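Local coordinates for protein esterase E25 (Uncultured bacterium, PDB 4Q05) that probably hydrolyses carboxylic esters as a dimeric alpha/beta-hydrolase of the bacterial hormone-sensitive lipase family, at residues A[251-256]-A[300-305]; A[238-243]-A[275-280]; A[104-109]-A[117-122]; A[132-137]-A[165-170]; A[215-220]-A[286-291]. All coordinates share one frame; numbering follows the deposited sequence.

Contact 1: A[251-256]-A[300-305]; sequences GIDRNL and TRDLLL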
# COMPACT_ATOMS: atom_id res chain seq x y z
N GLY A 251 -12.98 11.17 8.60
CA GLY A 251 -12.57 11.83 9.83
C GLY A 251 -11.11 11.60 10.19
O GLY A 251 -10.63 12.12 11.19
N ILE A 252 -10.40 10.81 9.38
CA ILE A 252 -9.00 10.49 9.66
C ILE A 252 -8.04 11.16 8.67
O ILE A 252 -6.88 11.39 8.97
CB ILE A 252 -8.78 8.95 9.71
CG1 ILE A 252 -9.46 8.40 10.97
CG2 ILE A 252 -7.29 8.60 9.70
CD1 ILE A 252 -9.53 6.88 11.03
N ASP A 253 -8.55 11.49 7.48
CA ASP A 253 -7.76 12.22 6.52
C ASP A 253 -7.90 13.71 6.87
O ASP A 253 -8.96 14.29 6.70
CB ASP A 253 -8.27 11.94 5.10
CG ASP A 253 -7.46 12.63 4.03
OD1 ASP A 253 -7.29 13.87 4.10
OD2 ASP A 253 -6.98 11.92 3.13
N ARG A 254 -6.83 14.33 7.35
CA ARG A 254 -6.91 15.70 7.86
C ARG A 254 -7.16 16.72 6.76
O ARG A 254 -7.49 17.87 7.05
CB ARG A 254 -5.63 16.06 8.61
CG ARG A 254 -4.44 16.24 7.69
CD ARG A 254 -3.11 16.14 8.42
NE ARG A 254 -2.05 16.49 7.49
CZ ARG A 254 -1.27 17.56 7.58
NH1 ARG A 254 -1.40 18.39 8.61
NH2 ARG A 254 -0.36 17.79 6.65
N ASN A 255 -7.00 16.30 5.51
CA ASN A 255 -7.15 17.22 4.40
C ASN A 255 -8.50 17.15 3.71
O ASN A 255 -9.19 18.16 3.60
CB ASN A 255 -5.99 17.06 3.41
CG ASN A 255 -4.64 17.18 4.09
OD1 ASN A 255 -3.75 16.34 3.91
ND2 ASN A 255 -4.49 18.21 4.90
N LEU A 256 -8.88 15.97 3.23
CA LEU A 256 -10.19 15.78 2.63
C LEU A 256 -11.27 15.61 3.70
O LEU A 256 -12.43 16.01 3.51
CB LEU A 256 -10.19 14.58 1.68
CG LEU A 256 -9.32 14.72 0.43
CD1 LEU A 256 -9.40 13.45 -0.43
CD2 LEU A 256 -9.77 15.94 -0.37
N THR A 300 -1.52 5.76 5.01
CA THR A 300 -2.49 5.06 5.83
C THR A 300 -3.71 5.90 6.16
O THR A 300 -4.77 5.37 6.43
CB THR A 300 -1.85 4.57 7.13
OG1 THR A 300 -1.21 5.68 7.76
CG2 THR A 300 -0.82 3.47 6.85
N ARG A 301 -3.58 7.23 6.16
CA ARG A 301 -4.70 8.08 6.54
C ARG A 301 -5.40 8.73 5.35
O ARG A 301 -6.29 9.56 5.50
CB ARG A 301 -4.24 9.16 7.53
CG ARG A 301 -3.58 8.57 8.77
CD ARG A 301 -3.38 9.60 9.88
NE ARG A 301 -2.74 8.96 11.02
CZ ARG A 301 -2.74 9.46 12.26
NH1 ARG A 301 -3.34 10.61 12.51
NH2 ARG A 301 -2.13 8.79 13.23
N ASP A 302 -5.00 8.33 4.15
CA ASP A 302 -5.53 8.94 2.94
C ASP A 302 -6.96 8.47 2.69
O ASP A 302 -7.22 7.26 2.65
CB ASP A 302 -4.66 8.52 1.76
CG ASP A 302 -4.86 9.38 0.52
OD1 ASP A 302 -5.87 10.10 0.40
OD2 ASP A 302 -3.97 9.30 -0.35
N LEU A 303 -7.87 9.42 2.51
CA LEU A 303 -9.24 9.11 2.13
C LEU A 303 -9.26 8.40 0.78
O LEU A 303 -10.19 7.64 0.49
CB LEU A 303 -10.10 10.38 2.04
CG LEU A 303 -11.61 10.17 2.14
CD1 LEU A 303 -11.99 9.88 3.59
CD2 LEU A 303 -12.39 11.40 1.60
N LEU A 304 -8.23 8.65 -0.04
CA LEU A 304 -8.12 8.02 -1.36
C LEU A 304 -7.13 6.86 -1.39
O LEU A 304 -6.69 6.43 -2.46
CB LEU A 304 -7.74 9.04 -2.44
CG LEU A 304 -8.69 10.24 -2.56
CD1 LEU A 304 -8.29 11.10 -3.76
CD2 LEU A 304 -10.11 9.75 -2.71
N LEU A 305 -6.77 6.36 -0.22
CA LEU A 305 -5.95 5.15 -0.15
C LEU A 305 -6.52 4.04 -1.05
O LEU A 305 -5.79 3.45 -1.84
CB LEU A 305 -5.84 4.67 1.30
CG LEU A 305 -5.25 3.28 1.51
CD1 LEU A 305 -3.82 3.20 0.98
CD2 LEU A 305 -5.31 2.88 3.00
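Asp253 and Leu303 meet in a buried loop-to-loop contact that joins the chain after helix 244-248 to the turn between strand 294-299 and helix 305-317. The one cross-segment hydrogen bond runs from Leu303 N to Asp253 OD2, 2.7 Å long and nearly straight at 169°, on the anti side of the carboxylate. With CG anti to its own N (chi1 -178°), Asp253 turns OD1 back to an Asx turn, accepting from Asn255 N and, from above the carboxylate plane, Leu256 N. OD2 also accepts from His332 N, so four N-H groups fix this buried carboxylate. Around it, Leu256 CD1 meets Leu304 CG at 3.9 Å, and Ile252 CG2 lies 3.8 Å from Arg301 CB, the two side chains crossing near a right angle. Arg301 ends in a salt bridge to Asp244 of the second subunit, consistent with a part in dimerization. Strand 37-44 packs on Ile252 and Arg301, while Tyr246 of helix 244-248 covers Leu303 and Leu304.

Contact 2: A[238-243]-A[275-280]; sequences DMSKTG and DLKDPL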
# COMPACT_ATOMS: atom_id res chain seq x y z
N ASP A 238 -11.47 6.78 -8.53
CA ASP A 238 -12.89 6.44 -8.42
C ASP A 238 -13.57 7.46 -7.53
O ASP A 238 -13.36 7.47 -6.32
CB ASP A 238 -13.07 5.04 -7.82
CG ASP A 238 -14.52 4.60 -7.75
OD1 ASP A 238 -15.43 5.43 -7.99
OD2 ASP A 238 -14.76 3.41 -7.43
N MET A 239 -14.39 8.33 -8.13
CA MET A 239 -15.01 9.40 -7.36
C MET A 239 -16.45 9.11 -6.95
O MET A 239 -17.11 9.98 -6.38
CB MET A 239 -14.92 10.74 -8.09
CG MET A 239 -13.48 11.16 -8.44
SD MET A 239 -12.31 11.00 -7.06
CE MET A 239 -13.10 12.00 -5.79
N SER A 240 -16.95 7.92 -7.24
CA SER A 240 -18.15 7.45 -6.56
C SER A 240 -17.68 7.16 -5.15
O SER A 240 -16.48 7.09 -4.90
CB SER A 240 -18.72 6.18 -7.20
OG SER A 240 -17.83 5.08 -7.05
N LYS A 241 -18.61 6.99 -4.22
CA LYS A 241 -18.21 6.69 -2.86
C LYS A 241 -17.98 5.19 -2.74
O LYS A 241 -18.65 4.48 -1.99
CB LYS A 241 -19.22 7.20 -1.84
CG LYS A 241 -18.59 7.40 -0.47
CD LYS A 241 -19.57 7.94 0.55
CE LYS A 241 -18.91 8.05 1.92
NZ LYS A 241 -19.88 8.52 2.95
N THR A 242 -17.01 4.72 -3.52
CA THR A 242 -16.64 3.33 -3.51
C THR A 242 -15.17 3.26 -3.14
O THR A 242 -14.34 3.88 -3.80
CB THR A 242 -16.82 2.70 -4.89
OG1 THR A 242 -18.14 2.98 -5.37
CG2 THR A 242 -16.57 1.19 -4.85
N GLY A 243 -14.87 2.53 -2.07
CA GLY A 243 -13.51 2.42 -1.58
C GLY A 243 -13.52 2.43 -0.06
O GLY A 243 -14.03 3.36 0.55
N ASP A 275 -22.81 9.50 -14.75
CA ASP A 275 -22.77 8.59 -13.61
C ASP A 275 -21.38 8.65 -12.99
O ASP A 275 -20.38 8.77 -13.70
CB ASP A 275 -23.08 7.16 -14.05
CG ASP A 275 -23.26 6.23 -12.86
OD1 ASP A 275 -24.38 6.20 -12.30
OD2 ASP A 275 -22.28 5.55 -12.49
N LEU A 276 -21.30 8.55 -11.67
CA LEU A 276 -20.02 8.71 -11.01
C LEU A 276 -19.07 7.54 -11.28
O LEU A 276 -17.87 7.67 -11.07
CB LEU A 276 -20.21 8.93 -9.51
CG LEU A 276 -20.98 10.20 -9.14
CD1 LEU A 276 -20.78 10.52 -7.70
CD2 LEU A 276 -20.55 11.38 -10.03
N LYS A 277 -19.59 6.41 -11.76
CA LYS A 277 -18.73 5.29 -12.16
C LYS A 277 -18.45 5.28 -13.66
O LYS A 277 -17.78 4.38 -14.17
CB LYS A 277 -19.31 3.95 -11.71
CG LYS A 277 -19.49 3.86 -10.20
CD LYS A 277 -19.92 2.46 -9.80
CE LYS A 277 -20.14 2.38 -8.30
NZ LYS A 277 -20.57 1.02 -7.88
N ASP A 278 -18.95 6.28 -14.37
CA ASP A 278 -18.59 6.48 -15.77
C ASP A 278 -17.07 6.65 -15.84
O ASP A 278 -16.52 7.43 -15.09
CB ASP A 278 -19.31 7.75 -16.27
CG ASP A 278 -19.10 8.02 -17.75
OD1 ASP A 278 -18.04 7.67 -18.29
OD2 ASP A 278 -20.00 8.62 -18.37
N PRO A 279 -16.39 5.90 -16.73
CA PRO A 279 -14.91 5.96 -16.75
C PRO A 279 -14.39 7.33 -17.10
O PRO A 279 -13.23 7.63 -16.82
CB PRO A 279 -14.53 4.98 -17.87
CG PRO A 279 -15.69 4.04 -17.98
CD PRO A 279 -16.91 4.86 -17.63
N LEU A 280 -15.22 8.18 -17.70
CA LEU A 280 -14.78 9.53 -17.99
C LEU A 280 -14.71 10.33 -16.68
O LEU A 280 -13.92 11.26 -16.57
CB LEU A 280 -15.68 10.20 -19.02
CG LEU A 280 -15.63 9.58 -20.42
CD1 LEU A 280 -16.66 10.22 -21.35
CD2 LEU A 280 -14.23 9.70 -21.01
O HOH W 1 -20.41 1.53 -4.95
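Leu276, second residue of the type I turn Asp275 to Asp278, meets Ser240 of the loop that leads into helix 244-248. Asp275 opens the turn: its OD2 takes the Lys277 N-H at 2.9 Å, an Asx turn, from above the carboxylate plane. Leu276 then points its CB at Ser240 CB, 3.9 Å away, and its CD1 lies 3.9 Å from Met239 O, while Val267 and Ala271 of helix 262-271 flank the same side chain. Lys277 follows with an extended chain that runs past two hydroxyls; its CG and CE both lie near Ser240 OG, and CE reaches Thr242 OG1 at 3.6 Å. Its NZ donates to a water, 3.0 Å away, that also bonds Thr242 OG1. The turn closes with the backbone bond from Asp278 N to Asp275 O. Across from it, Ser240 gives both its N-H and its hydroxyl to Asp238 OD1, the hydroxyl at 2.6 Å on the syn side, and Asp238 OD2 bridges to Arg310. The segments thus meet through carbon packing and one water, while the Asx-turn bonds of Asp238 and Asp275 stay within each loop; the contact probably rests on fit more than on direct polar bonds.

Contact 3: A[104-109]-A[117-122]; sequences VSVEHG and YYVTPV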
# COMPACT_ATOMS: atom_id res chain seq x y z
N VAL A 104 13.55 27.64 -7.07
CA VAL A 104 12.83 27.07 -8.19
C VAL A 104 12.24 28.22 -9.00
O VAL A 104 11.64 29.14 -8.45
CB VAL A 104 11.71 26.12 -7.72
CG1 VAL A 104 11.03 25.50 -8.92
CG2 VAL A 104 12.29 25.03 -6.85
N SER A 105 12.46 28.18 -10.31
CA SER A 105 11.89 29.17 -11.20
C SER A 105 10.47 28.73 -11.54
O SER A 105 10.27 27.59 -11.97
CB SER A 105 12.73 29.27 -12.47
OG SER A 105 12.01 29.85 -13.54
N VAL A 106 9.50 29.61 -11.32
CA VAL A 106 8.13 29.33 -11.71
C VAL A 106 7.61 30.42 -12.64
O VAL A 106 7.42 31.57 -12.23
CB VAL A 106 7.19 29.22 -10.51
CG1 VAL A 106 5.78 28.90 -10.98
CG2 VAL A 106 7.70 28.16 -9.54
N GLU A 107 7.37 30.07 -13.90
CA GLU A 107 7.06 31.08 -14.91
C GLU A 107 5.80 30.74 -15.68
O GLU A 107 5.72 29.67 -16.29
CB GLU A 107 8.22 31.24 -15.88
CG GLU A 107 9.47 31.86 -15.25
CD GLU A 107 9.33 33.35 -14.99
OE1 GLU A 107 8.28 33.94 -15.35
OE2 GLU A 107 10.27 33.94 -14.42
N HIS A 108 4.85 31.66 -15.67
CA HIS A 108 3.60 31.47 -16.38
C HIS A 108 3.84 31.56 -17.87
O HIS A 108 4.69 32.32 -18.33
CB HIS A 108 2.59 32.54 -15.98
CG HIS A 108 1.24 32.35 -16.60
ND1 HIS A 108 0.45 31.25 -16.34
CD2 HIS A 108 0.53 33.11 -17.46
CE1 HIS A 108 -0.68 31.34 -17.02
NE2 HIS A 108 -0.65 32.47 -17.71
N GLY A 109 3.09 30.78 -18.63
CA GLY A 109 3.12 30.88 -20.07
C GLY A 109 1.84 30.33 -20.64
O GLY A 109 0.93 29.94 -19.91
N TYR A 117 2.59 26.52 -16.34
CA TYR A 117 3.69 27.06 -15.56
C TYR A 117 4.91 26.23 -15.80
O TYR A 117 4.88 25.01 -15.64
CB TYR A 117 3.34 27.09 -14.07
CG TYR A 117 2.29 28.12 -13.76
CD1 TYR A 117 2.64 29.45 -13.52
CD2 TYR A 117 0.95 27.79 -13.76
CE1 TYR A 117 1.67 30.40 -13.26
CE2 TYR A 117 -0.02 28.73 -13.51
CZ TYR A 117 0.34 30.03 -13.25
OH TYR A 117 -0.63 30.97 -13.00
N TYR A 118 5.98 26.91 -16.23
CA TYR A 118 7.28 26.28 -16.39
C TYR A 118 7.99 26.32 -15.05
O TYR A 118 8.22 27.39 -14.50
CB TYR A 118 8.11 27.02 -17.43
CG TYR A 118 7.56 26.91 -18.83
CD1 TYR A 118 6.58 27.78 -19.27
CD2 TYR A 118 8.03 25.93 -19.71
CE1 TYR A 118 6.08 27.68 -20.56
CE2 TYR A 118 7.53 25.83 -20.99
CZ TYR A 118 6.55 26.71 -21.41
OH TYR A 118 6.05 26.62 -22.69
N VAL A 119 8.32 25.15 -14.53
CA VAL A 119 8.87 25.01 -13.18
C VAL A 119 10.23 24.37 -13.33
O VAL A 119 10.34 23.20 -13.68
CB VAL A 119 7.95 24.15 -12.29
CG1 VAL A 119 8.52 24.03 -10.85
CG2 VAL A 119 6.54 24.74 -12.24
N THR A 120 11.27 25.17 -13.11
CA THR A 120 12.64 24.72 -13.32
C THR A 120 13.41 24.74 -12.00
O THR A 120 13.56 25.79 -11.38
CB THR A 120 13.37 25.65 -14.32
OG1 THR A 120 12.49 25.95 -15.41
CG2 THR A 120 14.63 24.99 -14.85
N PRO A 121 13.89 23.57 -11.57
CA PRO A 121 14.65 23.46 -10.32
C PRO A 121 16.10 23.84 -10.57
O PRO A 121 16.50 23.84 -11.72
CB PRO A 121 14.57 21.97 -10.01
CG PRO A 121 14.55 21.32 -11.34
CD PRO A 121 13.79 22.27 -12.26
N VAL A 122 16.87 24.16 -9.53
CA VAL A 122 18.28 24.52 -9.74
C VAL A 122 19.09 23.33 -10.19
O VAL A 122 20.11 23.48 -10.87
CB VAL A 122 18.94 25.07 -8.47
CG1 VAL A 122 18.80 26.58 -8.41
CG2 VAL A 122 18.36 24.41 -7.23
O HOH W 2 10.87 28.17 -15.07
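His108 and Tyr117 face each other as a non-hydrogen-bonded pair in the antiparallel beta hairpin of strands 105-111 and 114-120, at the edge of the alpha/beta-hydrolase sheet. Strands 105-109 and 117-120 run at 162°, and four backbone bonds tie Ser105 to Thr120 and Glu107 to Tyr118, each pair bonded in both directions. From Tyr117 CB, which lies 4.2 Å from Glu107 O, the side chain leans across its partner strand. CD1 comes 3.6 Å from His108 CA and also touches Val106 CG1; CE1 then meets His108 CB, and CZ lies 3.3 Å from His108 ND1. That nitrogen sits over one face of the phenol ring, displaced toward the rim, with the two ring planes inclined at 51°. Beyond it, Tyr117 OH is 3.5 Å from His108 ND1. On the side of Tyr117, Val119 CG1 is pressed at 3.5 Å by CG1 of Val104, which lies just before the strand, and helix 151-160 covers these apolar side chains through Ile154 and Ala157. The other side, with Ser105, Glu107, Tyr118 and Thr120, is more polar: a water there bonds Ser105 OG and Thr120 OG1 and donates to Tyr118 O at 2.8 Å.

Contact 4: A[132-137]-A[165-170]; sequences LFVHTH and LSIDYR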
# COMPACT_ATOMS: atom_id res chain seq x y z
N LEU A 132 11.07 15.65 -19.56
CA LEU A 132 10.11 16.63 -19.06
C LEU A 132 9.00 15.97 -18.25
O LEU A 132 8.46 14.92 -18.65
CB LEU A 132 9.51 17.44 -20.21
CG LEU A 132 8.48 18.50 -19.81
CD1 LEU A 132 9.13 19.62 -19.01
CD2 LEU A 132 7.78 19.06 -21.06
N PHE A 133 8.66 16.57 -17.12
CA PHE A 133 7.57 16.07 -16.30
C PHE A 133 6.41 17.01 -16.49
O PHE A 133 6.47 18.18 -16.11
CB PHE A 133 7.97 16.01 -14.82
CG PHE A 133 6.93 15.36 -13.96
CD1 PHE A 133 5.76 16.03 -13.64
CD2 PHE A 133 7.12 14.07 -13.46
CE1 PHE A 133 4.79 15.44 -12.86
CE2 PHE A 133 6.16 13.47 -12.68
CZ PHE A 133 4.99 14.16 -12.37
N VAL A 134 5.33 16.51 -17.08
CA VAL A 134 4.15 17.32 -17.30
C VAL A 134 3.20 17.06 -16.14
O VAL A 134 2.74 15.94 -15.92
CB VAL A 134 3.49 17.01 -18.64
CG1 VAL A 134 2.22 17.84 -18.79
CG2 VAL A 134 4.47 17.27 -19.79
N HIS A 135 2.91 18.12 -15.39
CA HIS A 135 2.24 17.94 -14.11
C HIS A 135 0.80 18.41 -14.18
O HIS A 135 0.51 19.46 -14.76
CB HIS A 135 3.00 18.70 -13.03
CG HIS A 135 2.22 18.90 -11.78
ND1 HIS A 135 1.90 17.87 -10.92
CD2 HIS A 135 1.67 20.02 -11.25
CE1 HIS A 135 1.19 18.35 -9.91
NE2 HIS A 135 1.03 19.65 -10.09
N THR A 136 -0.10 17.63 -13.60
CA THR A 136 -1.51 18.00 -13.57
C THR A 136 -1.91 18.08 -12.10
O THR A 136 -1.91 17.07 -11.40
CB THR A 136 -2.38 16.95 -14.27
OG1 THR A 136 -2.10 15.66 -13.74
CG2 THR A 136 -2.05 16.93 -15.77
N HIS A 137 -2.22 19.29 -11.64
CA HIS A 137 -2.37 19.54 -10.22
C HIS A 137 -3.58 18.82 -9.62
O HIS A 137 -4.51 18.45 -10.32
CB HIS A 137 -2.45 21.05 -9.94
CG HIS A 137 -3.67 21.72 -10.50
ND1 HIS A 137 -4.93 21.55 -9.96
CD2 HIS A 137 -3.82 22.57 -11.55
CE1 HIS A 137 -5.80 22.28 -10.65
NE2 HIS A 137 -5.15 22.91 -11.61
N LEU A 165 6.45 20.99 -16.29
CA LEU A 165 5.52 21.88 -16.96
C LEU A 165 4.16 21.61 -16.33
O LEU A 165 3.57 20.54 -16.54
CB LEU A 165 5.50 21.59 -18.46
CG LEU A 165 4.47 22.38 -19.29
CD1 LEU A 165 4.81 23.86 -19.26
CD2 LEU A 165 4.45 21.87 -20.72
N SER A 166 3.66 22.56 -15.55
CA SER A 166 2.39 22.34 -14.86
C SER A 166 1.25 22.94 -15.66
O SER A 166 1.28 24.11 -16.03
CB SER A 166 2.40 22.91 -13.44
OG SER A 166 1.27 22.45 -12.72
N ILE A 167 0.24 22.13 -15.93
CA ILE A 167 -0.88 22.58 -16.74
C ILE A 167 -2.00 23.19 -15.89
O ILE A 167 -2.61 22.53 -15.07
CB ILE A 167 -1.45 21.44 -17.59
CG1 ILE A 167 -0.31 20.79 -18.38
CG2 ILE A 167 -2.59 21.97 -18.47
CD1 ILE A 167 -0.72 19.59 -19.21
N ASP A 168 -2.25 24.47 -16.13
CA ASP A 168 -3.29 25.20 -15.42
C ASP A 168 -4.57 25.06 -16.24
O ASP A 168 -5.03 26.00 -16.90
CB ASP A 168 -2.85 26.65 -15.28
CG ASP A 168 -3.91 27.53 -14.69
OD1 ASP A 168 -4.85 27.03 -14.04
OD2 ASP A 168 -3.79 28.76 -14.86
N TYR A 169 -5.13 23.86 -16.22
CA TYR A 169 -6.26 23.53 -17.06
C TYR A 169 -7.52 24.22 -16.58
O TYR A 169 -7.67 24.50 -15.39
CB TYR A 169 -6.47 22.02 -17.10
CG TYR A 169 -6.40 21.35 -15.73
CD1 TYR A 169 -7.50 21.32 -14.90
CD2 TYR A 169 -5.22 20.76 -15.29
CE1 TYR A 169 -7.45 20.71 -13.65
CE2 TYR A 169 -5.15 20.13 -14.04
CZ TYR A 169 -6.28 20.12 -13.23
OH TYR A 169 -6.24 19.50 -12.00
N ARG A 170 -8.42 24.49 -17.52
CA ARG A 170 -9.67 25.16 -17.20
C ARG A 170 -10.56 24.22 -16.39
O ARG A 170 -10.65 23.03 -16.69
CB ARG A 170 -10.40 25.57 -18.50
CG ARG A 170 -9.76 26.74 -19.27
CD ARG A 170 -10.39 26.90 -20.67
NE ARG A 170 -10.22 25.69 -21.46
CZ ARG A 170 -11.11 25.19 -22.31
NH1 ARG A 170 -12.28 25.80 -22.50
NH2 ARG A 170 -10.84 24.06 -22.97
O HOH W 3 -1.24 21.48 -12.97
O HOH W 4 -6.04 24.76 -13.30
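The His137 and Tyr169 rings form an offset stack beside the C-terminal part of two parallel strands, in the beta-alpha-beta unit of strand 132-136, helix 151-160 and strand 164-168. Their planes lie 14° apart with centroids separated by 4.2 Å. Tyr169 OH stands over one face of the imidazole, toward its rim, and His137 NE2 lies over a face of the phenol. At the edges, a water in the imidazole plane bonds NE2 and donates to Asp168 OD1 and Tyr169 O, while His137 O approaches the phenol in its plane and accepts the Tyr169 hydroxyl at 2.6 Å. Both side chains place CG between N and the carbonyl carbon (chi1 66° for His137, 45° for Tyr169), which turns the rings toward each other. Tyr169 also touches the Gly-X-Ser-X-Gly segment round Ser206, probably the nucleophile elbow.

Behind the rings, backbone bonds from Leu165 N to Phe133 O, His135 N to Leu165 O and Ile167 N to His135 O set the parallel register. Val134 CG1 packs tightly on Ile167 CD1 at 3.4 Å, on the side covered by helix 179-194, whereas His135 lies against helix 151-160. A second water links the two segments: it accepts from His137 N and Ser166 OG, both at 2.7 Å, and donates to His135 O and Ile167 O.

Contact 5: A[215-220]-A[286-291]; sequences LVQHLI and GDLHGF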
# COMPACT_ATOMS: atom_id res chain seq x y z
N LEU A 215 -6.70 10.96 -19.89
CA LEU A 215 -5.91 11.29 -21.08
C LEU A 215 -5.20 10.06 -21.64
O LEU A 215 -5.23 9.80 -22.85
CB LEU A 215 -4.87 12.35 -20.77
CG LEU A 215 -3.91 12.57 -21.94
CD1 LEU A 215 -4.69 13.09 -23.15
CD2 LEU A 215 -2.80 13.52 -21.56
N VAL A 216 -4.53 9.31 -20.77
CA VAL A 216 -3.78 8.16 -21.25
C VAL A 216 -4.72 7.15 -21.93
O VAL A 216 -4.36 6.56 -22.93
CB VAL A 216 -2.97 7.50 -20.13
CG1 VAL A 216 -2.29 6.23 -20.65
CG2 VAL A 216 -1.93 8.47 -19.60
N GLN A 217 -5.90 6.97 -21.37
CA GLN A 217 -6.88 6.07 -21.96
C GLN A 217 -7.29 6.53 -23.36
O GLN A 217 -7.39 5.73 -24.29
CB GLN A 217 -8.10 5.94 -21.04
CG GLN A 217 -7.81 5.09 -19.82
CD GLN A 217 -8.83 5.25 -18.73
OE1 GLN A 217 -9.41 6.31 -18.55
NE2 GLN A 217 -9.06 4.19 -17.98
N HIS A 218 -7.50 7.83 -23.50
CA HIS A 218 -7.80 8.46 -24.78
C HIS A 218 -6.66 8.24 -25.78
O HIS A 218 -6.87 7.76 -26.89
CB HIS A 218 -8.06 9.95 -24.57
CG HIS A 218 -8.49 10.68 -25.81
ND1 HIS A 218 -9.44 10.19 -26.68
CD2 HIS A 218 -8.10 11.88 -26.32
CE1 HIS A 218 -9.61 11.04 -27.67
NE2 HIS A 218 -8.82 12.08 -27.47
N LEU A 219 -5.43 8.57 -25.36
CA LEU A 219 -4.25 8.36 -26.20
C LEU A 219 -4.15 6.92 -26.69
O LEU A 219 -3.82 6.68 -27.85
CB LEU A 219 -2.97 8.73 -25.46
CG LEU A 219 -2.83 10.16 -24.97
CD1 LEU A 219 -1.57 10.30 -24.12
CD2 LEU A 219 -2.82 11.13 -26.14
N ILE A 220 -4.38 5.97 -25.80
CA ILE A 220 -4.28 4.57 -26.17
C ILE A 220 -5.33 4.23 -27.22
O ILE A 220 -5.03 3.52 -28.18
CB ILE A 220 -4.40 3.65 -24.94
CG1 ILE A 220 -3.14 3.77 -24.08
CG2 ILE A 220 -4.61 2.22 -25.35
CD1 ILE A 220 -3.32 3.22 -22.68
N GLY A 286 -12.22 2.44 -16.35
CA GLY A 286 -11.85 2.26 -17.74
C GLY A 286 -10.74 1.24 -17.87
O GLY A 286 -10.25 0.69 -16.87
N ASP A 287 -10.32 1.00 -19.10
CA ASP A 287 -9.26 0.05 -19.41
C ASP A 287 -7.90 0.64 -19.05
O ASP A 287 -7.62 1.78 -19.39
CB ASP A 287 -9.28 -0.28 -20.90
CG ASP A 287 -8.54 -1.58 -21.24
OD1 ASP A 287 -7.79 -2.10 -20.39
OD2 ASP A 287 -8.73 -2.07 -22.37
N LEU A 288 -7.07 -0.15 -18.37
CA LEU A 288 -5.73 0.31 -18.01
C LEU A 288 -4.63 -0.47 -18.74
O LEU A 288 -3.45 -0.23 -18.52
CB LEU A 288 -5.52 0.21 -16.49
CG LEU A 288 -6.53 1.01 -15.66
CD1 LEU A 288 -6.16 0.97 -14.18
CD2 LEU A 288 -6.58 2.44 -16.15
N HIS A 289 -5.02 -1.39 -19.61
CA HIS A 289 -4.01 -2.06 -20.43
C HIS A 289 -3.28 -1.05 -21.29
O HIS A 289 -3.86 -0.09 -21.78
CB HIS A 289 -4.64 -3.14 -21.33
CG HIS A 289 -5.15 -4.33 -20.59
ND1 HIS A 289 -6.42 -4.39 -20.04
CD2 HIS A 289 -4.57 -5.53 -20.31
CE1 HIS A 289 -6.59 -5.57 -19.47
NE2 HIS A 289 -5.48 -6.27 -19.61
N GLY A 290 -1.98 -1.27 -21.49
CA GLY A 290 -1.20 -0.38 -22.32
C GLY A 290 -0.64 0.82 -21.59
O GLY A 290 0.11 1.60 -22.16
N PHE A 291 -0.99 0.98 -20.32
CA PHE A 291 -0.46 2.12 -19.57
C PHE A 291 1.07 2.07 -19.49
O PHE A 291 1.66 1.00 -19.39
CB PHE A 291 -1.08 2.22 -18.16
CG PHE A 291 -2.27 3.15 -18.09
CD1 PHE A 291 -3.34 3.00 -18.96
CD2 PHE A 291 -2.30 4.18 -17.16
CE1 PHE A 291 -4.43 3.86 -18.90
CE2 PHE A 291 -3.39 5.04 -17.09
CZ PHE A 291 -4.46 4.87 -17.96
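Val216 CG1 sits over the centre of the Phe291 ring in a CH-pi contact, 3.6 Å from the centroid and 9° off the normal. Two more helix side chains touch that ring. Gln217 CG reaches its edge, near the ring plane, 3.7 Å from CE1, and Ile220 CD1 comes obliquely to CD1 at the same distance; the Ile220 side chain crosses Phe291 at about a right angle. Val216, Gln217 and Ile220 thus give one side of helix 206-221 to the loop. Gln217, with CG anti to its carbonyl carbon (chi1 -74°) and an extended chain, carries NE2 to Asp287 O. That bond is 3.1 Å long, its acceptor close to the amide plane but the donor well above the carbonyl plane; NE2 also donates to Pro283 O, so the loop is held at two carbonyls.

Further out, the loop positions itself. Leu288 to Phe291 make a type II turn, and Leu288 CB backs the ring on the face opposite Val216. Asp287 OD1 accepts from His289 N in an Asx turn and from His289 ND1 at 2.7 Å through its syn lone pair, in the imidazole plane. Leu230 of strand 229-235 and Leu315 of helix 305-317 also pack on Phe291. This is helix-to-loop packing in an alpha/beta-hydrolase fold: one side of the helix that follows the probable nucleophile elbow packs on the loop leading to strand 294-299.

Overall arrangement
Contacts 1 and 4 are buried; contact 3, at the sheet edge, and contact 5 are part exposed, and contact 2 is largely buried, with Lys277 exposed and Leu276 partly so. Contacts 3 and 4 share the sheet: strands 114-120 and 164-168 are neighbours, and Tyr117 O lies 2.7 Å from Ser166 N, a probable hydrogen bond. Both rest on backbone pairing, antiparallel in one and parallel in the other. Contacts 1 and 2 join loop to loop, by a carboxylate and by carbon packing with a water; contact 5 joins helix to loop by an amide and a CH-pi contact. Contacts 1 and 2 both reach the second subunit; contact 2 is nested within the loop closed by contact 5.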